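Side-chain contacts in alcohol dehydrogenase (Thermus thermophilus, PDB 2EIH), which binds zinc and probably works as a nicotinamide-dependent oxidoreductase that interconverts alcohols and carbonyl compounds: residues P23-G26 / V30-R33; G90-R95 / A292-L297; T153-V158 / K188-R193; V313-P318 / H326-E331. All blocks are in the same frame, centred on the assembly; numbering follows the deposited sequence.

Interactions 1, 2 and 4 all reach the same mixed sheet, which belongs to the part of the chain outside the nucleotide-binding fold, whereas interaction 3 packs the C-terminal end of helix 180-189 on helix 148-161. Interaction 2 lies closest to the bound zinc: Cys93 binds the metal, and neighbouring Ser92 meets Lys294. Interactions 2 and 3, with centres about 20 Å apart, touch directly, Arg296 CD lying 3.4 Å from Trp155 NE1, and interaction 3 is nested in the chain loop that interaction 2 closes. Interactions 1 and 4 touch none of the others: nearest atoms of interaction 1 are about 11 Å from interaction 2, and interaction 4 lies about 27 Å from interaction 2, centre to centre.

Interaction 1: P23-G26 / V30-R33; sequences PEPG and VRVR
The guanidinium of Arg31 receives two oxygens of the preceding loop at its edge, Pro23 O and Glu24 OE2, while CD of Pro25 approaches obliquely. Both oxygens are held by one nitrogen, NH1. The bond from Arg31 NH1 to Pro23 O is 3.0 Å long and fairly straight (162°), with the carbonyl oxygen close to the guanidinium plane. The second, a salt bridge, is less regular: Glu24 OE2 sits 2.9 Å from Arg31 NH1, but the nitrogen meets it from above the carboxylate, and the two planar groups stand 83° apart. Glu24 reaches there although its CB points away from the strand, because the chain bends about its CB–CG bond (chi2 56°) and brings the carboxylate back toward Arg31. Arg31 extends with CG anti to the backbone N and then turns at chi3, bringing NH1 to the two oxygens. Pro25 CD lies 3.9 Å from Arg31 NH1, and Pro25 CB rests 3.9 Å from Val30 N. Through NH2 the guanidinium also forms a salt bridge with Asp70 of strand 64-72, so its charge is probably shared between two carboxylates. The arrangement fastens the loop between strands 15-19 and 29-38 to the latter strand, in the GroES-like fold of zinc-containing dehydrogenases.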
loop_
_atom_site.group_PDB
_atom_site.type_symbol
_atom_site.label_atom_id
_atom_site.label_comp_id
_atom_site.label_asym_id
_atom_site.label_seq_id
_atom_site.Cartn_x
_atom_site.Cartn_y
_atom_site.Cartn_z
ATOM N N PRO A 23 14.259 -23.005 -35.222
ATOM C CA PRO A 23 13.129 -22.071 -35.253
ATOM C C PRO A 23 13.496 -20.721 -35.865
ATOM O O PRO A 23 14.646 -20.285 -35.801
ATOM C CB PRO A 23 12.727 -21.964 -33.783
ATOM C CG PRO A 23 14.024 -22.219 -33.059
ATOM C CD PRO A 23 14.608 -23.363 -33.835
ATOM N N GLU A 24 12.511 -20.067 -36.467
ATOM C CA GLU A 24 12.748 -18.780 -37.093
ATOM C C GLU A 24 12.021 -17.658 -36.350
ATOM O O GLU A 24 10.818 -17.740 -36.080
ATOM C CB GLU A 24 12.306 -18.834 -38.558
ATOM C CG GLU A 24 13.270 -18.153 -39.519
ATOM C CD GLU A 24 14.681 -18.714 -39.421
ATOM O OE1 GLU A 24 14.840 -19.950 -39.488
ATOM O OE2 GLU A 24 15.635 -17.922 -39.301
ATOM N N PRO A 25 12.754 -16.591 -36.008
ATOM C CA PRO A 25 12.172 -15.457 -35.291
ATOM C C PRO A 25 11.166 -14.630 -36.086
ATOM O O PRO A 25 11.437 -14.209 -37.212
ATOM C CB PRO A 25 13.400 -14.654 -34.882
ATOM C CG PRO A 25 14.325 -14.878 -36.023
ATOM C CD PRO A 25 14.188 -16.368 -36.261
ATOM N N GLY A 26 10.010 -14.398 -35.471
ATOM C CA GLY A 26 8.976 -13.608 -36.103
ATOM C C GLY A 26 9.368 -12.146 -36.228
ATOM O O GLY A 26 10.552 -11.809 -36.214
ATOM N N VAL A 30 13.198 -12.903 -31.406
ATOM C CA VAL A 30 14.633 -13.103 -31.513
ATOM C C VAL A 30 14.995 -14.550 -31.198
ATOM O O VAL A 30 14.376 -15.176 -30.346
ATOM C CB VAL A 30 15.393 -12.111 -30.573
ATOM C CG1 VAL A 30 14.787 -12.162 -29.185
ATOM C CG2 VAL A 30 16.876 -12.445 -30.542
ATOM N N ARG A 31 15.974 -15.081 -31.924
ATOM C CA ARG A 31 16.430 -16.446 -31.714
ATOM C C ARG A 31 17.709 -16.389 -30.907
ATOM O O ARG A 31 18.658 -15.694 -31.268
ATOM C CB ARG A 31 16.702 -17.159 -33.042
ATOM C CG ARG A 31 17.277 -18.571 -32.889
ATOM C CD ARG A 31 17.324 -19.305 -34.217
ATOM N NE ARG A 31 18.376 -18.820 -35.101
ATOM C CZ ARG A 31 18.221 -18.650 -36.409
ATOM N NH1 ARG A 31 17.055 -18.916 -36.982
ATOM N NH2 ARG A 31 19.233 -18.219 -37.148
ATOM N N VAL A 32 17.736 -17.130 -29.813
ATOM C CA VAL A 32 18.904 -17.140 -28.959
ATOM C C VAL A 32 19.674 -18.444 -29.105
ATOM O O VAL A 32 19.083 -19.520 -29.172
ATOM C CB VAL A 32 18.477 -16.962 -27.487
ATOM C CG1 VAL A 32 19.685 -17.050 -26.578
ATOM C CG2 VAL A 32 17.769 -15.628 -27.318
ATOM N N ARG A 33 20.996 -18.349 -29.183
ATOM C CA ARG A 33 21.813 -19.546 -29.248
ATOM C C ARG A 33 22.127 -19.783 -27.773
ATOM O O ARG A 33 22.851 -18.997 -27.150
ATOM C CB ARG A 33 23.083 -19.279 -30.036
ATOM C CG ARG A 33 23.869 -20.520 -30.389
ATOM C CD ARG A 33 24.954 -20.177 -31.387
ATOM N NE ARG A 33 26.026 -19.376 -30.794
ATOM C CZ ARG A 33 26.929 -19.870 -29.951
ATOM N NH1 ARG A 33 26.883 -21.159 -29.608
ATOM N NH2 ARG A 33 27.881 -19.092 -29.456
#

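Interaction 2: G90-R95 / A292-L297; sequences GLSCGR and ASKSRL. With ZN (zinc ion), chain C.
Gly90 and Lys294 bring their backbones closest, with CA atoms 6.4 Å apart, where the end of strand 84-91 passes a short 3-10 turn at 294-296. The lysine side chain bridges the remaining distance. Its CG lies anti to the carbonyl carbon (chi1 -78°), and two later bends, at chi3 and chi4, curl the chain along Gly90 until the amine faces the loop that follows the strand. NZ then donates to Gly90 O at 3.1 Å and to Ser92 OG at 3.0 Å. The first bond comes from well above the carbonyl plane, 59° out of it, and the methylene CD also rests 3.3 Å from Gly90 O. A water adds a third link, accepting from Lys294 NZ and, at 2.9 Å, from Ser92 N. The ammonium also makes a salt bridge with Asp104, which probably stabilises its positive charge in this buried setting. One residue beyond Ser92, the chain enters the zinc site: Cys93 SG binds zinc at 2.5 Å and, with Cys96, Cys99 and Cys107, makes up a four-cysteine site consistent with the structural zinc site of medium-chain dehydrogenases. Cys93 SG additionally accepts from Arg95 N at 3.6 Å, a bond within the loop. The lysine thus ties the approach to the zinc lobe to the turn ahead of helix 297-306. Arg296, on that turn, packs on helix 148-161, and Leu100 of the second subunit lies against Ser293 and Lys294.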
loop_
_atom_site.group_PDB
_atom_site.type_symbol
_atom_site.label_atom_id
_atom_site.label_comp_id
_atom_site.label_asym_id
_atom_site.label_seq_id
_atom_site.Cartn_x
_atom_site.Cartn_y
_atom_site.Cartn_z
ATOM N N GLY A 90 8.611 -15.756 -18.336
ATOM C CA GLY A 90 7.193 -15.420 -18.350
ATOM C C GLY A 90 6.609 -15.021 -19.695
ATOM O O GLY A 90 6.968 -13.983 -20.251
ATOM N N LEU A 91 5.701 -15.842 -20.211
ATOM C CA LEU A 91 5.045 -15.557 -21.489
ATOM C C LEU A 91 3.572 -15.186 -21.309
ATOM O O LEU A 91 2.796 -15.923 -20.699
ATOM C CB LEU A 91 5.147 -16.756 -22.427
ATOM C CG LEU A 91 6.518 -17.018 -23.048
ATOM C CD1 LEU A 91 7.539 -17.247 -21.946
ATOM C CD2 LEU A 91 6.435 -18.234 -23.956
ATOM N N SER A 92 3.198 -14.039 -21.857
ATOM C CA SER A 92 1.835 -13.544 -21.765
ATOM C C SER A 92 1.456 -12.901 -23.095
ATOM O O SER A 92 2.283 -12.827 -24.011
ATOM C CB SER A 92 1.734 -12.517 -20.633
ATOM O OG SER A 92 2.715 -11.499 -20.792
ATOM N N CYS A 93 0.219 -12.422 -23.207
ATOM C CA CYS A 93 -0.232 -11.804 -24.459
ATOM C C CYS A 93 0.071 -10.313 -24.529
ATOM O O CYS A 93 0.022 -9.715 -25.605
ATOM C CB CYS A 93 -1.735 -12.038 -24.662
ATOM S SG CYS A 93 -2.811 -11.153 -23.505
ATOM N N GLY A 94 0.381 -9.721 -23.379
ATOM C CA GLY A 94 0.696 -8.304 -23.330
ATOM C C GLY A 94 -0.370 -7.368 -23.880
ATOM O O GLY A 94 -0.057 -6.269 -24.346
ATOM N N ARG A 95 -1.630 -7.795 -23.826
ATOM C CA ARG A 95 -2.729 -6.972 -24.322
ATOM C C ARG A 95 -3.950 -6.957 -23.403
ATOM O O ARG A 95 -4.823 -6.098 -23.543
ATOM C CB ARG A 95 -3.144 -7.437 -25.717
ATOM C CG ARG A 95 -2.001 -7.460 -26.710
ATOM C CD ARG A 95 -2.514 -7.303 -28.126
ATOM N NE ARG A 95 -3.553 -8.275 -28.437
ATOM C CZ ARG A 95 -3.360 -9.589 -28.479
ATOM N NH1 ARG A 95 -2.159 -10.094 -28.231
ATOM N NH2 ARG A 95 -4.368 -10.404 -28.761
ATOM N N ALA A 292 6.497 -14.327 -10.915
ATOM C CA ALA A 292 6.429 -12.916 -10.572
ATOM C C ALA A 292 6.286 -12.123 -11.856
ATOM O O ALA A 292 6.266 -12.691 -12.948
ATOM C CB ALA A 292 7.693 -12.486 -9.840
ATOM N N SER A 293 6.179 -10.807 -11.722
ATOM C CA SER A 293 6.052 -9.930 -12.876
ATOM C C SER A 293 7.388 -9.853 -13.614
ATOM O O SER A 293 8.445 -9.784 -12.985
ATOM C CB SER A 293 5.633 -8.532 -12.420
ATOM O OG SER A 293 5.668 -7.632 -13.503
ATOM N N LYS A 294 7.342 -9.868 -14.942
ATOM C CA LYS A 294 8.561 -9.789 -15.738
ATOM C C LYS A 294 9.436 -8.598 -15.382
ATOM O O LYS A 294 10.656 -8.660 -15.489
ATOM C CB LYS A 294 8.222 -9.713 -17.225
ATOM C CG LYS A 294 7.835 -11.016 -17.854
ATOM C CD LYS A 294 7.890 -10.898 -19.373
ATOM C CE LYS A 294 6.584 -10.370 -19.947
ATOM N NZ LYS A 294 5.484 -11.361 -19.770
ATOM N N SER A 295 8.805 -7.509 -14.970
ATOM C CA SER A 295 9.530 -6.291 -14.623
ATOM C C SER A 295 10.509 -6.502 -13.477
ATOM O O SER A 295 11.521 -5.816 -13.387
ATOM C CB SER A 295 8.536 -5.182 -14.256
ATOM O OG SER A 295 7.720 -5.574 -13.151
ATOM N N ARG A 296 10.204 -7.459 -12.611
ATOM C CA ARG A 296 11.050 -7.755 -11.465
ATOM C C ARG A 296 12.434 -8.297 -11.829
ATOM O O ARG A 296 13.345 -8.240 -11.009
ATOM C CB ARG A 296 10.353 -8.761 -10.552
ATOM C CG ARG A 296 8.965 -8.335 -10.115
ATOM C CD ARG A 296 9.049 -7.170 -9.144
ATOM N NE ARG A 296 7.740 -6.839 -8.590
ATOM C CZ ARG A 296 6.881 -5.993 -9.145
ATOM N NH1 ARG A 296 5.716 -5.768 -8.559
ATOM N NH2 ARG A 296 7.200 -5.360 -10.268
ATOM N N LEU A 297 12.596 -8.818 -13.044
ATOM C CA LEU A 297 13.878 -9.380 -13.463
ATOM C C LEU A 297 14.959 -8.317 -13.621
ATOM O O LEU A 297 16.149 -8.621 -13.586
ATOM C CB LEU A 297 13.731 -10.151 -14.789
ATOM C CG LEU A 297 14.533 -11.459 -15.007
ATOM C CD1 LEU A 297 15.034 -11.548 -16.434
ATOM C CD2 LEU A 297 15.699 -11.549 -14.035
HETATM ZN ZN ZN C . -2.317 -11.012 -21.083
HETATM O O HOH W 1 5.526 -12.448 -22.644
#

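Interaction 3: T153-V158 / K188-R193; sequences TAWQMV and KLFGAR
Phe190 and Trp155 form a T-shaped aromatic pair inside the Rossmann-type nucleotide-binding fold, joining the C-terminal end of helix 180-189 to helix 148-161. In this stack the edge of the phenylalanine is directed at the face of the six-membered indole ring, with planes at 86° and centroids 5.6 Å apart. The indole is carried to this position by chi1 of -178°, which sets its CG opposite the backbone nitrogen. Apolar packing extends the contact: Ile186 and residues of helix 297-306, among them Phe303, also touch Trp155, while Pro166 of the third subunit lies against Leu189 and Phe190. Hydrogen bonds, all within or next to 188-193, shape the helix end. Phe190 is the first residue to leave helical geometry, and Gly191, with positive phi, is the C-prime residue of a Schellman motif, in which Gly191 N is hydrogen-bonded to Lys188 O at 2.9 Å and Ala192 N to Ala187 O. Lys188 NZ, of the same helix end, donates to Ala192 O at 3.2 Å, in the carbonyl plane, while also forming a salt bridge with Asp213. Between the rings, Trp155 CH2 lies 4.1 Å from both CZ and CE2 of Phe190.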
loop_
_atom_site.group_PDB
_atom_site.type_symbol
_atom_site.label_atom_id
_atom_site.label_comp_id
_atom_site.label_asym_id
_atom_site.label_seq_id
_atom_site.Cartn_x
_atom_site.Cartn_y
_atom_site.Cartn_z
ATOM N N THR A 153 10.508 -15.907 -8.426
ATOM C CA THR A 153 9.555 -16.519 -7.519
ATOM C C THR A 153 9.852 -16.113 -6.081
ATOM O O THR A 153 8.944 -15.797 -5.321
ATOM C CB THR A 153 9.599 -18.049 -7.644
ATOM O OG1 THR A 153 9.229 -18.419 -8.974
ATOM C CG2 THR A 153 8.657 -18.703 -6.650
ATOM N N ALA A 154 11.128 -16.116 -5.718
ATOM C CA ALA A 154 11.536 -15.741 -4.374
ATOM C C ALA A 154 11.262 -14.259 -4.130
ATOM O O ALA A 154 10.941 -13.850 -3.014
ATOM C CB ALA A 154 13.020 -16.028 -4.183
ATOM N N TRP A 155 11.389 -13.455 -5.175
ATOM C CA TRP A 155 11.186 -12.022 -5.040
ATOM C C TRP A 155 9.730 -11.651 -4.774
ATOM O O TRP A 155 9.450 -10.820 -3.910
ATOM C CB TRP A 155 11.709 -11.308 -6.286
ATOM C CG TRP A 155 11.578 -9.818 -6.214
ATOM C CD1 TRP A 155 10.431 -9.089 -6.324
ATOM C CD2 TRP A 155 12.641 -8.874 -6.043
ATOM N NE1 TRP A 155 10.716 -7.751 -6.247
ATOM C CE2 TRP A 155 12.068 -7.588 -6.080
ATOM C CE3 TRP A 155 14.029 -8.989 -5.883
ATOM C CZ2 TRP A 155 12.826 -6.418 -5.943
ATOM C CZ3 TRP A 155 14.785 -7.835 -5.749
ATOM C CH2 TRP A 155 14.181 -6.559 -5.790
ATOM N N GLN A 156 8.805 -12.265 -5.508
ATOM C CA GLN A 156 7.394 -11.976 -5.295
ATOM C C GLN A 156 7.001 -12.387 -3.887
ATOM O O GLN A 156 6.246 -11.682 -3.229
ATOM C CB GLN A 156 6.498 -12.706 -6.304
ATOM C CG GLN A 156 5.022 -12.313 -6.170
ATOM C CD GLN A 156 4.142 -12.782 -7.316
ATOM O OE1 GLN A 156 3.465 -13.803 -7.208
ATOM N NE2 GLN A 156 4.157 -12.044 -8.426
ATOM N N MET A 157 7.521 -13.520 -3.422
ATOM C CA MET A 157 7.201 -13.998 -2.084
ATOM C C MET A 157 7.749 -13.072 -0.993
ATOM O O MET A 157 7.009 -12.647 -0.104
ATOM C CB MET A 157 7.738 -15.420 -1.876
ATOM C CG MET A 157 7.074 -16.469 -2.756
ATOM S SD MET A 157 7.671 -18.151 -2.375
ATOM C CE MET A 157 9.209 -18.080 -3.133
ATOM N N VAL A 158 9.035 -12.739 -1.080
ATOM C CA VAL A 158 9.703 -11.875 -0.102
ATOM C C VAL A 158 9.275 -10.405 -0.176
ATOM O O VAL A 158 8.786 -9.837 0.798
ATOM C CB VAL A 158 11.247 -11.975 -0.285
ATOM C CG1 VAL A 158 11.971 -11.029 0.668
ATOM C CG2 VAL A 158 11.694 -13.413 -0.040
ATOM N N LYS A 188 17.642 -10.945 3.176
ATOM C CA LYS A 188 18.681 -10.138 3.804
ATOM C C LYS A 188 18.802 -8.783 3.105
ATOM O O LYS A 188 18.990 -7.752 3.755
ATOM C CB LYS A 188 20.023 -10.864 3.750
ATOM C CG LYS A 188 20.101 -12.084 4.662
ATOM C CD LYS A 188 20.010 -11.694 6.127
ATOM C CE LYS A 188 21.093 -10.687 6.488
ATOM N NZ LYS A 188 21.039 -10.342 7.932
ATOM N N LEU A 189 18.693 -8.798 1.780
ATOM C CA LEU A 189 18.781 -7.582 0.989
ATOM C C LEU A 189 17.746 -6.568 1.495
ATOM O O LEU A 189 17.995 -5.365 1.443
ATOM C CB LEU A 189 18.514 -7.894 -0.481
ATOM C CG LEU A 189 19.125 -7.017 -1.591
ATOM C CD1 LEU A 189 18.186 -7.063 -2.800
ATOM C CD2 LEU A 189 19.317 -5.570 -1.156
ATOM N N PHE A 190 16.598 -7.050 1.981
ATOM C CA PHE A 190 15.567 -6.166 2.496
ATOM C C PHE A 190 15.618 -5.908 4.002
ATOM O O PHE A 190 14.622 -5.494 4.596
ATOM C CB PHE A 190 14.180 -6.676 2.084
ATOM C CG PHE A 190 13.804 -6.302 0.683
ATOM C CD1 PHE A 190 12.917 -5.254 0.434
ATOM C CD2 PHE A 190 14.406 -6.946 -0.393
ATOM C CE1 PHE A 190 12.644 -4.853 -0.880
ATOM C CE2 PHE A 190 14.143 -6.557 -1.706
ATOM C CZ PHE A 190 13.261 -5.505 -1.956
ATOM N N GLY A 191 16.776 -6.171 4.609
ATOM C CA GLY A 191 16.969 -5.904 6.023
ATOM C C GLY A 191 16.439 -6.851 7.073
ATOM O O GLY A 191 16.317 -6.472 8.235
ATOM N N ALA A 192 16.123 -8.079 6.687
ATOM C CA ALA A 192 15.598 -9.040 7.652
ATOM C C ALA A 192 16.696 -9.835 8.351
ATOM O O ALA A 192 17.871 -9.783 7.978
ATOM C CB ALA A 192 14.648 -10.002 6.964
ATOM N N ARG A 193 16.290 -10.557 9.387
ATOM C CA ARG A 193 17.186 -11.424 10.133
ATOM C C ARG A 193 16.684 -12.790 9.700
ATOM O O ARG A 193 15.577 -13.198 10.068
ATOM C CB ARG A 193 16.980 -11.247 11.630
ATOM C CG ARG A 193 18.211 -11.529 12.461
ATOM C CD ARG A 193 17.995 -11.010 13.862
ATOM N NE ARG A 193 17.010 -11.828 14.552
ATOM C CZ ARG A 193 17.319 -12.925 15.233
ATOM N NH1 ARG A 193 18.590 -13.310 15.317
ATOM N NH2 ARG A 193 16.363 -13.652 15.802
#

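Interaction 4: V313-P318 / H326-E331; sequences VGQVLP and HRLLEE
Leu328 meets both Gln315 and Leu317 of the neighbouring strand, and it is the residue of the helix that carries the contact. Along the helix, His326 comes first and faces elsewhere, its imidazole hydrogen-bonded to Arg47 and Tyr121. Leu328 then points at the strand, with CG anti to its own carbonyl carbon (chi1 -77°), which helps direct its CD1 methyl at Gln315 and Leu317. Its CD1 lies over the flat of the Gln315 amide, 3.3 Å from NE2 and 3.4 Å from both CD and OE1, so a methyl group rests on a polar plane without any hydrogen bond between them. CD2 is slightly farther from NE2, at 3.7 Å. The glutamine chain is extended, and it crosses Leu328 at about a right angle. The same methyl, CD1 of Leu328, also packs on Leu317 CD2 at 4.0 Å, an ordinary apolar contact. Beyond Leu328, Leu329 and Glu330 face helix 41-48, Glu330 forming a salt bridge with Arg47. The contact joins the first strand to the connecting helix in the beta-alpha-beta unit of strand 313-318, helix 322-330 and strand 337-341, whose two strands run parallel in the mixed sheet.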
loop_
_atom_site.group_PDB
_atom_site.type_symbol
_atom_site.label_atom_id
_atom_site.label_comp_id
_atom_site.label_asym_id
_atom_site.label_seq_id
_atom_site.Cartn_x
_atom_site.Cartn_y
_atom_site.Cartn_z
ATOM N N VAL A 313 25.020 -22.502 -8.307
ATOM C CA VAL A 313 25.045 -23.634 -9.229
ATOM C C VAL A 313 25.506 -24.882 -8.481
ATOM O O VAL A 313 26.664 -24.978 -8.082
ATOM C CB VAL A 313 26.016 -23.374 -10.405
ATOM C CG1 VAL A 313 26.017 -24.572 -11.346
ATOM C CG2 VAL A 313 25.602 -22.110 -11.152
ATOM N N GLY A 314 24.591 -25.826 -8.292
ATOM C CA GLY A 314 24.921 -27.051 -7.593
ATOM C C GLY A 314 25.660 -28.077 -8.433
ATOM O O GLY A 314 26.617 -28.677 -7.948
ATOM N N GLN A 315 25.220 -28.302 -9.671
ATOM C CA GLN A 315 25.877 -29.262 -10.559
ATOM C C GLN A 315 25.648 -28.883 -12.032
ATOM O O GLN A 315 24.626 -28.286 -12.378
ATOM C CB GLN A 315 25.344 -30.681 -10.276
ATOM C CG GLN A 315 26.126 -31.832 -10.950
ATOM C CD GLN A 315 25.840 -33.211 -10.310
ATOM O OE1 GLN A 315 26.164 -34.265 -10.873
ATOM N NE2 GLN A 315 25.242 -33.194 -9.123
ATOM N N VAL A 316 26.619 -29.198 -12.884
ATOM C CA VAL A 316 26.495 -28.929 -14.310
ATOM C C VAL A 316 26.530 -30.264 -15.049
ATOM O O VAL A 316 27.273 -31.165 -14.675
ATOM C CB VAL A 316 27.639 -27.999 -14.848
ATOM C CG1 VAL A 316 27.521 -26.608 -14.254
ATOM C CG2 VAL A 316 29.021 -28.606 -14.540
ATOM N N LEU A 317 25.712 -30.396 -16.085
ATOM C CA LEU A 317 25.660 -31.626 -16.862
ATOM C C LEU A 317 25.569 -31.274 -18.338
ATOM O O LEU A 317 25.062 -30.215 -18.708
ATOM C CB LEU A 317 24.414 -32.468 -16.506
ATOM C CG LEU A 317 24.238 -33.266 -15.207
ATOM C CD1 LEU A 317 25.338 -34.322 -15.079
ATOM C CD2 LEU A 317 24.273 -32.327 -14.024
ATOM N N PRO A 318 26.093 -32.145 -19.207
ATOM C CA PRO A 318 25.988 -31.830 -20.630
ATOM C C PRO A 318 24.515 -31.958 -21.033
ATOM O O PRO A 318 23.770 -32.736 -20.439
ATOM C CB PRO A 318 26.875 -32.891 -21.287
ATOM C CG PRO A 318 26.845 -34.022 -20.293
ATOM C CD PRO A 318 26.975 -33.302 -18.987
ATOM N N HIS A 326 17.364 -34.807 -14.318
ATOM C CA HIS A 326 16.048 -34.844 -13.681
ATOM C C HIS A 326 16.059 -35.748 -12.459
ATOM O O HIS A 326 15.250 -35.576 -11.549
ATOM C CB HIS A 326 14.966 -35.327 -14.652
ATOM C CG HIS A 326 14.351 -34.227 -15.471
ATOM N ND1 HIS A 326 13.003 -34.205 -15.771
ATOM C CD2 HIS A 326 14.895 -33.158 -16.072
ATOM C CE1 HIS A 326 12.751 -33.156 -16.531
ATOM N NE2 HIS A 326 13.874 -32.497 -16.735
ATOM N N ARG A 327 16.972 -36.717 -12.441
ATOM C CA ARG A 327 17.079 -37.622 -11.303
ATOM C C ARG A 327 17.622 -36.826 -10.115
ATOM O O ARG A 327 17.033 -36.814 -9.031
ATOM C CB ARG A 327 18.020 -38.777 -11.642
ATOM C CG ARG A 327 18.212 -39.760 -10.512
ATOM C CD ARG A 327 19.209 -40.841 -10.878
ATOM N NE ARG A 327 20.211 -40.960 -9.827
ATOM C CZ ARG A 327 21.226 -40.120 -9.669
ATOM N NH1 ARG A 327 21.383 -39.103 -10.504
ATOM N NH2 ARG A 327 22.074 -40.282 -8.663
ATOM N N LEU A 328 18.745 -36.149 -10.339
ATOM C CA LEU A 328 19.376 -35.327 -9.316
ATOM C C LEU A 328 18.415 -34.349 -8.672
ATOM O O LEU A 328 18.466 -34.107 -7.467
ATOM C CB LEU A 328 20.524 -34.524 -9.916
ATOM C CG LEU A 328 21.829 -35.248 -10.187
ATOM C CD1 LEU A 328 22.747 -34.329 -10.959
ATOM C CD2 LEU A 328 22.461 -35.670 -8.873
ATOM N N LEU A 329 17.547 -33.773 -9.489
ATOM C CA LEU A 329 16.587 -32.793 -9.009
ATOM C C LEU A 329 15.432 -33.415 -8.249
ATOM O O LEU A 329 14.980 -32.876 -7.243
ATOM C CB LEU A 329 16.047 -31.981 -10.182
ATOM C CG LEU A 329 15.179 -30.795 -9.781
ATOM C CD1 LEU A 329 15.958 -29.862 -8.859
ATOM C CD2 LEU A 329 14.742 -30.064 -11.038
ATOM N N GLU A 330 14.955 -34.554 -8.731
ATOM C CA GLU A 330 13.847 -35.226 -8.079
ATOM C C GLU A 330 14.168 -35.710 -6.675
ATOM O O GLU A 330 13.274 -35.803 -5.831
ATOM C CB GLU A 330 13.368 -36.402 -8.925
ATOM C CG GLU A 330 12.609 -35.980 -10.166
ATOM C CD GLU A 330 11.884 -37.140 -10.807
ATOM O OE1 GLU A 330 12.560 -38.106 -11.231
ATOM O OE2 GLU A 330 10.638 -37.086 -10.881
ATOM N N GLU A 331 15.437 -36.015 -6.422
ATOM C CA GLU A 331 15.849 -36.494 -5.106
ATOM C C GLU A 331 16.240 -35.378 -4.126
ATOM O O GLU A 331 16.669 -35.654 -3.004
ATOM C CB GLU A 331 17.005 -37.493 -5.251
ATOM C CG GLU A 331 18.361 -36.880 -5.585
ATOM C CD GLU A 331 19.455 -37.934 -5.819
ATOM O OE1 GLU A 331 20.658 -37.587 -5.737
ATOM O OE2 GLU A 331 19.111 -39.105 -6.098
#